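Local coordinates for glycerol dehydrogenase (Schizosaccharomyces pombe, PDB 1TA9) that oxidises glycerol to dihydroxyacetone, probably with NAD(+) and a catalytic zinc ion, in the assimilation of glycerol, at the interface of chains A and B and the interface of chains A and C. Numbering follows the deposited sequence. Chains: chain A/B/C, glycerol dehydrogenase.

Contact 1: the interface of chains A and B. Residues chain A 349-351, 403; chain B 274, 289-290, 293.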
loop_
_atom_site.group_PDB
_atom_site.type_symbol
_atom_site.label_atom_id
_atom_site.label_comp_id
_atom_site.label_asym_id
_atom_site.label_seq_id
_atom_site.Cartn_x
_atom_site.Cartn_y
_atom_site.Cartn_z
ATOM N N ASP A 349 26.913 -0.176 9.222
ATOM C CA ASP A 349 25.998 0.417 10.195
ATOM C C ASP A 349 24.511 0.189 9.910
ATOM O O ASP A 349 23.705 1.108 10.055
ATOM C CB ASP A 349 26.264 1.925 10.290
ATOM C CG ASP A 349 25.744 2.535 11.578
ATOM O OD1 ASP A 349 25.262 3.690 11.538
ATOM O OD2 ASP A 349 25.834 1.873 12.632
ATOM N N TRP A 350 24.143 -1.021 9.497
ATOM C CA TRP A 350 22.737 -1.323 9.239
ATOM C C TRP A 350 22.003 -1.333 10.570
ATOM O O TRP A 350 22.579 -1.702 11.592
ATOM C CB TRP A 350 22.563 -2.724 8.649
ATOM C CG TRP A 350 22.999 -2.929 7.236
ATOM C CD1 TRP A 350 23.782 -2.107 6.478
ATOM C CD2 TRP A 350 22.716 -4.075 6.426
ATOM N NE1 TRP A 350 24.006 -2.675 5.244
ATOM C CE2 TRP A 350 23.363 -3.884 5.187
ATOM C CE3 TRP A 350 21.978 -5.250 6.633
ATOM C CZ2 TRP A 350 23.295 -4.825 4.150
ATOM C CZ3 TRP A 350 21.909 -6.187 5.602
ATOM C CH2 TRP A 350 22.566 -5.965 4.375
ATOM N N PRO A 351 20.725 -0.919 10.580
ATOM C CA PRO A 351 19.965 -0.934 11.832
ATOM C C PRO A 351 19.953 -2.390 12.318
ATOM O O PRO A 351 20.048 -3.319 11.508
ATOM C CB PRO A 351 18.581 -0.456 11.391
ATOM C CG PRO A 351 18.917 0.550 10.331
ATOM C CD PRO A 351 19.993 -0.184 9.530
ATOM N N LYS A 403 33.728 4.108 2.839
ATOM C CA LYS A 403 33.937 4.286 4.276
ATOM C C LYS A 403 35.271 3.624 4.619
ATOM O O LYS A 403 35.557 2.522 4.148
ATOM C CB LYS A 403 32.810 3.628 5.082
ATOM C CG LYS A 403 32.894 3.920 6.580
ATOM C CD LYS A 403 31.751 3.294 7.373
ATOM C CE LYS A 403 30.398 3.873 6.986
ATOM N NZ LYS A 403 29.294 3.203 7.742
ATOM N N TYR B 274 19.005 1.981 16.424
ATOM C CA TYR B 274 20.250 1.607 17.096
ATOM C C TYR B 274 20.326 1.454 18.611
ATOM O O TYR B 274 21.369 1.043 19.123
ATOM C CB TYR B 274 21.335 2.605 16.674
ATOM C CG TYR B 274 21.495 2.718 15.177
ATOM C CD1 TYR B 274 22.123 1.707 14.453
ATOM C CD2 TYR B 274 20.998 3.821 14.480
ATOM C CE1 TYR B 274 22.254 1.788 13.066
ATOM C CE2 TYR B 274 21.122 3.913 13.090
ATOM C CZ TYR B 274 21.752 2.890 12.394
ATOM O OH TYR B 274 21.890 2.958 11.025
ATOM N N GLU B 289 29.728 1.901 15.242
ATOM C CA GLU B 289 29.109 3.124 14.756
ATOM C C GLU B 289 27.704 3.230 15.365
ATOM O O GLU B 289 27.204 4.328 15.598
ATOM C CB GLU B 289 29.035 3.124 13.226
ATOM C CG GLU B 289 28.496 4.432 12.644
ATOM C CD GLU B 289 28.683 4.537 11.140
ATOM O OE1 GLU B 289 28.207 5.532 10.553
ATOM O OE2 GLU B 289 29.306 3.629 10.545
ATOM N N ALA B 290 27.082 2.087 15.644
ATOM C CA ALA B 290 25.743 2.067 16.241
ATOM C C ALA B 290 25.794 2.686 17.640
ATOM O O ALA B 290 24.917 3.464 18.023
ATOM C CB ALA B 290 25.216 0.628 16.317
ATOM N N ASN B 293 26.197 6.289 17.283
ATOM C CA ASN B 293 24.942 6.914 16.873
ATOM C C ASN B 293 24.058 7.230 18.073
ATOM O O ASN B 293 23.440 8.297 18.138
ATOM C CB ASN B 293 24.152 6.013 15.924
ATOM C CG ASN B 293 24.812 5.862 14.580
ATOM O OD1 ASN B 293 25.654 6.672 14.193
ATOM N ND2 ASN B 293 24.421 4.825 13.846
HETATM O O HOH W 1 27.069 5.249 8.112
#

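Contact 2: the interface of chains A and C. Residues chain A 66, 68, 259, 263, 304; chain C 66, 68, 263, 300, 304.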
loop_
_atom_site.group_PDB
_atom_site.type_symbol
_atom_site.label_atom_id
_atom_site.label_comp_id
_atom_site.label_asym_id
_atom_site.label_seq_id
_atom_site.Cartn_x
_atom_site.Cartn_y
_atom_site.Cartn_z
ATOM N N PHE A 66 32.320 -5.950 -18.715
ATOM C CA PHE A 66 31.615 -7.151 -18.262
ATOM C C PHE A 66 32.459 -8.335 -18.725
ATOM O O PHE A 66 32.892 -8.381 -19.879
ATOM C CB PHE A 66 30.218 -7.247 -18.883
ATOM C CG PHE A 66 29.444 -8.473 -18.455
ATOM C CD1 PHE A 66 29.500 -9.649 -19.197
ATOM C CD2 PHE A 66 28.673 -8.453 -17.297
ATOM C CE1 PHE A 66 28.797 -10.788 -18.790
ATOM C CE2 PHE A 66 27.967 -9.583 -16.878
ATOM C CZ PHE A 66 28.032 -10.754 -17.630
ATOM N N SER A 68 33.059 -12.821 -18.457
ATOM C CA SER A 68 32.388 -14.086 -18.182
ATOM C C SER A 68 32.959 -15.269 -18.958
ATOM O O SER A 68 33.647 -15.093 -19.965
ATOM C CB SER A 68 30.897 -13.950 -18.523
ATOM O OG SER A 68 30.300 -15.208 -18.779
ATOM N N ALA A 259 24.423 -4.813 -15.845
ATOM C CA ALA A 259 24.176 -6.247 -15.983
ATOM C C ALA A 259 24.719 -7.010 -14.778
ATOM O O ALA A 259 24.033 -7.856 -14.202
ATOM C CB ALA A 259 24.820 -6.767 -17.261
ATOM N N ILE A 263 22.802 -9.431 -11.875
ATOM C CA ILE A 263 23.134 -10.838 -11.671
ATOM C C ILE A 263 23.381 -11.049 -10.174
ATOM O O ILE A 263 23.056 -12.106 -9.619
ATOM C CB ILE A 263 24.368 -11.251 -12.505
ATOM C CG1 ILE A 263 24.039 -11.103 -13.998
ATOM C CG2 ILE A 263 24.743 -12.706 -12.207
ATOM C CD1 ILE A 263 25.207 -11.374 -14.937
ATOM N N LEU A 304 29.512 -14.482 -11.517
ATOM C CA LEU A 304 29.439 -13.305 -12.373
ATOM C C LEU A 304 29.135 -12.050 -11.562
ATOM O O LEU A 304 29.644 -10.971 -11.862
ATOM C CB LEU A 304 28.363 -13.485 -13.450
ATOM C CG LEU A 304 28.630 -14.548 -14.518
ATOM C CD1 LEU A 304 27.512 -14.530 -15.551
ATOM C CD2 LEU A 304 29.972 -14.277 -15.184
ATOM N N PHE C 66 24.092 -21.172 -20.041
ATOM C CA PHE C 66 24.266 -19.726 -20.135
ATOM C C PHE C 66 25.439 -19.544 -21.088
ATOM O O PHE C 66 26.442 -20.259 -20.993
ATOM C CB PHE C 66 24.583 -19.120 -18.763
ATOM C CG PHE C 66 24.841 -17.635 -18.796
ATOM C CD1 PHE C 66 26.125 -17.139 -19.001
ATOM C CD2 PHE C 66 23.795 -16.730 -18.621
ATOM C CE1 PHE C 66 26.367 -15.759 -19.032
ATOM C CE2 PHE C 66 24.021 -15.351 -18.650
ATOM C CZ PHE C 66 25.308 -14.863 -18.854
ATOM N N SER C 68 27.939 -16.545 -23.329
ATOM C CA SER C 68 28.326 -15.141 -23.368
ATOM C C SER C 68 29.655 -14.854 -24.045
ATOM O O SER C 68 30.454 -15.759 -24.295
ATOM C CB SER C 68 28.393 -14.616 -21.925
ATOM O OG SER C 68 29.057 -13.367 -21.839
ATOM N N ILE C 263 18.953 -10.631 -16.608
ATOM C CA ILE C 263 19.629 -9.699 -17.506
ATOM C C ILE C 263 18.577 -9.095 -18.435
ATOM O O ILE C 263 18.672 -7.930 -18.815
ATOM C CB ILE C 263 20.737 -10.402 -18.323
ATOM C CG1 ILE C 263 21.806 -10.946 -17.366
ATOM C CG2 ILE C 263 21.376 -9.419 -19.303
ATOM C CD1 ILE C 263 22.882 -11.779 -18.039
ATOM N N LEU C 300 24.756 -5.101 -24.526
ATOM C CA LEU C 300 25.022 -6.200 -23.599
ATOM C C LEU C 300 23.774 -6.850 -23.010
ATOM O O LEU C 300 23.577 -8.063 -23.145
ATOM C CB LEU C 300 25.924 -5.724 -22.455
ATOM C CG LEU C 300 26.301 -6.754 -21.384
ATOM C CD1 LEU C 300 27.150 -7.865 -21.992
ATOM C CD2 LEU C 300 27.061 -6.058 -20.268
ATOM N N LEU C 304 22.598 -10.544 -24.209
ATOM C CA LEU C 304 22.627 -11.709 -23.330
ATOM C C LEU C 304 21.217 -12.107 -22.913
ATOM O O LEU C 304 20.931 -13.287 -22.705
ATOM C CB LEU C 304 23.449 -11.416 -22.074
ATOM C CG LEU C 304 24.947 -11.170 -22.242
ATOM C CD1 LEU C 304 25.547 -10.815 -20.882
ATOM C CD2 LEU C 304 25.606 -12.414 -22.821
#

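Contact 3: the interface of chains A and B. Residues chain A 419, 422-423, 426; chain B 284, 449-450.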
loop_
_atom_site.group_PDB
_atom_site.type_symbol
_atom_site.label_atom_id
_atom_site.label_comp_id
_atom_site.label_asym_id
_atom_site.label_seq_id
_atom_site.Cartn_x
_atom_site.Cartn_y
_atom_site.Cartn_z
ATOM N N SER A 419 27.854 -10.583 19.687
ATOM C CA SER A 419 26.853 -10.146 20.662
ATOM C C SER A 419 25.462 -9.998 20.041
ATOM O O SER A 419 24.463 -10.411 20.642
ATOM C CB SER A 419 27.266 -8.814 21.304
ATOM O OG SER A 419 28.347 -8.985 22.209
ATOM N N GLN A 422 24.036 -13.466 19.405
ATOM C CA GLN A 422 23.639 -14.115 20.649
ATOM C C GLN A 422 22.316 -13.541 21.144
ATOM O O GLN A 422 21.476 -14.268 21.669
ATOM C CB GLN A 422 24.713 -13.938 21.722
ATOM C CG GLN A 422 25.968 -14.759 21.481
ATOM C CD GLN A 422 26.898 -14.740 22.675
ATOM O OE1 GLN A 422 26.496 -15.080 23.789
ATOM N NE2 GLN A 422 28.149 -14.346 22.449
ATOM N N LYS A 423 22.128 -12.235 20.973
ATOM C CA LYS A 423 20.886 -11.594 21.407
ATOM C C LYS A 423 19.715 -12.092 20.564
ATOM O O LYS A 423 18.627 -12.348 21.086
ATOM C CB LYS A 423 20.988 -10.070 21.282
ATOM C CG LYS A 423 19.753 -9.322 21.802
ATOM C CD LYS A 423 19.584 -9.543 23.303
ATOM C CE LYS A 423 18.474 -8.673 23.875
ATOM N NZ LYS A 423 18.392 -8.817 25.357
ATOM N N GLU A 426 18.707 -15.524 21.617
ATOM C CA GLU A 426 17.970 -15.414 22.873
ATOM C C GLU A 426 16.537 -14.926 22.668
ATOM O O GLU A 426 15.587 -15.549 23.146
ATOM C CB GLU A 426 18.686 -14.455 23.829
ATOM C CG GLU A 426 17.831 -14.034 25.025
ATOM C CD GLU A 426 18.328 -12.757 25.679
ATOM O OE1 GLU A 426 19.340 -12.808 26.410
ATOM O OE2 GLU A 426 17.707 -11.697 25.448
ATOM N N ARG B 284 29.551 -5.150 25.490
ATOM C CA ARG B 284 30.698 -5.878 24.955
ATOM C C ARG B 284 31.968 -5.024 24.988
ATOM O O ARG B 284 33.076 -5.533 24.796
ATOM C CB ARG B 284 30.393 -6.328 23.519
ATOM C CG ARG B 284 31.358 -7.357 22.944
ATOM C CD ARG B 284 31.449 -8.593 23.835
ATOM N NE ARG B 284 32.323 -9.619 23.265
ATOM C CZ ARG B 284 31.908 -10.616 22.487
ATOM N NH1 ARG B 284 30.624 -10.740 22.177
ATOM N NH2 ARG B 284 32.784 -11.497 22.021
ATOM N N HIS B 449 23.989 -8.888 29.239
ATOM C CA HIS B 449 24.439 -9.465 27.976
ATOM C C HIS B 449 23.796 -10.839 27.816
ATOM O O HIS B 449 23.647 -11.580 28.790
ATOM C CB HIS B 449 25.966 -9.599 27.948
ATOM C CG HIS B 449 26.510 -10.016 26.617
ATOM N ND1 HIS B 449 26.315 -11.276 26.093
ATOM C CD2 HIS B 449 27.208 -9.325 25.684
ATOM C CE1 HIS B 449 26.868 -11.343 24.895
ATOM N NE2 HIS B 449 27.417 -10.173 24.623
ATOM N N PRO B 450 23.387 -11.191 26.587
ATOM C CA PRO B 450 22.762 -12.495 26.346
ATOM C C PRO B 450 23.663 -13.663 26.743
ATOM O O PRO B 450 23.119 -14.701 27.180
ATOM C CB PRO B 450 22.448 -12.461 24.847
ATOM C CG PRO B 450 23.471 -11.507 24.293
ATOM C CD PRO B 450 23.488 -10.417 25.336
ATOM O OXT PRO B 450 24.899 -13.530 26.607
HETATM O O HOH W 2 27.061 -15.255 26.420
HETATM O O HOH W 3 20.456 -14.989 26.889
#

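Contact 1: the interface of chains A and B
A:Pro351 and B:Tyr274 touch in the small apolar middle of this contact between two copies of an iron-containing alcohol dehydrogenase family enzyme: the proline CA sits 3.8 Å from the ring carbon CE1. Next to them the side chain of A:Asp349 lies across that of B:Glu289, CG to CG at 3.5 Å, with the two carboxylates stacked and their planes 7° apart. Such a pairing of acids would probably be costly without the donors around it. A:Asp349 points its carboxylate at the start of helix 289-307 of chain B, CG anti to the backbone N (chi1 -160°). Its OD1 accepts B:Asn293 ND2 at 2.7 Å through the syn lone pair, in the plane of the amide. That same ND2 stands 3.4 Å above the centre of the B:Tyr274 ring, which thus backs the amide from its own chain. The phenol OH of B:Tyr274 gives a 2.8 Å hydrogen bond to the backbone O of A:Asp349, the hydroxyl meeting the carbonyl nearly head-on, at 166°. At the rim, the ammonium NZ of A:Lys403 forms a salt bridge to B:Glu289 OE2 at 2.8 Å, on the syn side, while water 1 links it to OE1.

Contact 2: the interface of chains A and C
C:Leu300 packs its CD2 methyl against the root of A:Phe66, 3.6 Å from CB, in an apolar patch of the interface between helices and strand 64-67 of two iron-containing alcohol dehydrogenase family subunits. This is the tight part. The leucine crosses the phenylalanine at about a right angle, and the same methyl meets A:Ala259 CB at 3.8 Å, so it is wedged between strand 64-67 and helix 258-284 of chain A. A:Phe66 carries its ring away from the backbone N (chi1 180°), reaching on into chain C, where its CE1 lies 3.9 Å from C:Leu304 CD1. The two-fold axis repeats this with the chains exchanged, A:Leu304 CD1 meeting C:Phe66 CE1. Each ring is also met in its plane, at the edge, by CD1 of A:Ile263 or C:Ile263, from the ring's own chain, which should help keep the phenylalanine in place. Those isoleucines meet each other across the axis, CD1 to CD1 at 3.9 Å; with the outer chain stretched (chi2 near 175° in both), each sends this methyl toward its mate. The looser side is where A:Ser68 and C:Ser68 face one another. A:Ser68 OG approaches C:Ser68 CB at 3.7 Å, a contact of van der Waals kind. Each hydroxyl also lies near CE1 of the opposite phenylalanine, 4.0 Å between A:Ser68 OG and C:Phe66 CE1.

Contact 3: the interface of chains A and B
Helix 407-428 of chain A receives the C-terminal tail of chain B, whose last residues, B:His449 and B:Pro450, lie along one side of it. B:Pro450 rests its CG 3.7 Å from A:Gln422 CB and also touches the backbone of A:Lys423. Its terminal carboxylate is tied down from several sides: B:His449 ND1 donates to OXT at 2.7 Å, nearly in the ring plane, and waters 2 and 3 carry it on to A:Gln422 OE1 and A:Glu426 OE1. A:Glu426 is itself steadied by a salt bridge of 3.0 Å from A:Lys423 NZ to OE2. On the other edge of the imidazole, NE2 shares a 2.8 Å hydrogen bond with A:Ser419 OG. B:Arg284, bent at chi2 (56°), curls its aliphatic chain about the same hydroxyl and donates NH1 to OG at 2.9 Å, within its guanidinium plane. Putting a leucine at B:Arg284 would probably leave the serine oxygen without this donor and the hydroxyl freer to turn away from the histidine. The site thus fastens the chain terminus onto the neighbouring subunit, provided the crystal's assembly is the working one.

Contact 1 and contact 3 belong to the same A-B interface, about 17 Å apart between the centres of their C-alpha atoms. Contact 2 joins A to C and lies about 34 Å from contact 1 and 42 Å from contact 3, between the same centres. Helix 258-284 serves all three: its start packs in contact 2, while further residues reach contacts 1 and 3. Helix 289-307 likewise serves contacts 1 and 2. Every copy can therefore use one helical pair for two neighbours, a mostly polar patch toward one and an apolar patch of a two-fold interface toward the other, which together could build the deposited eight-subunit assembly.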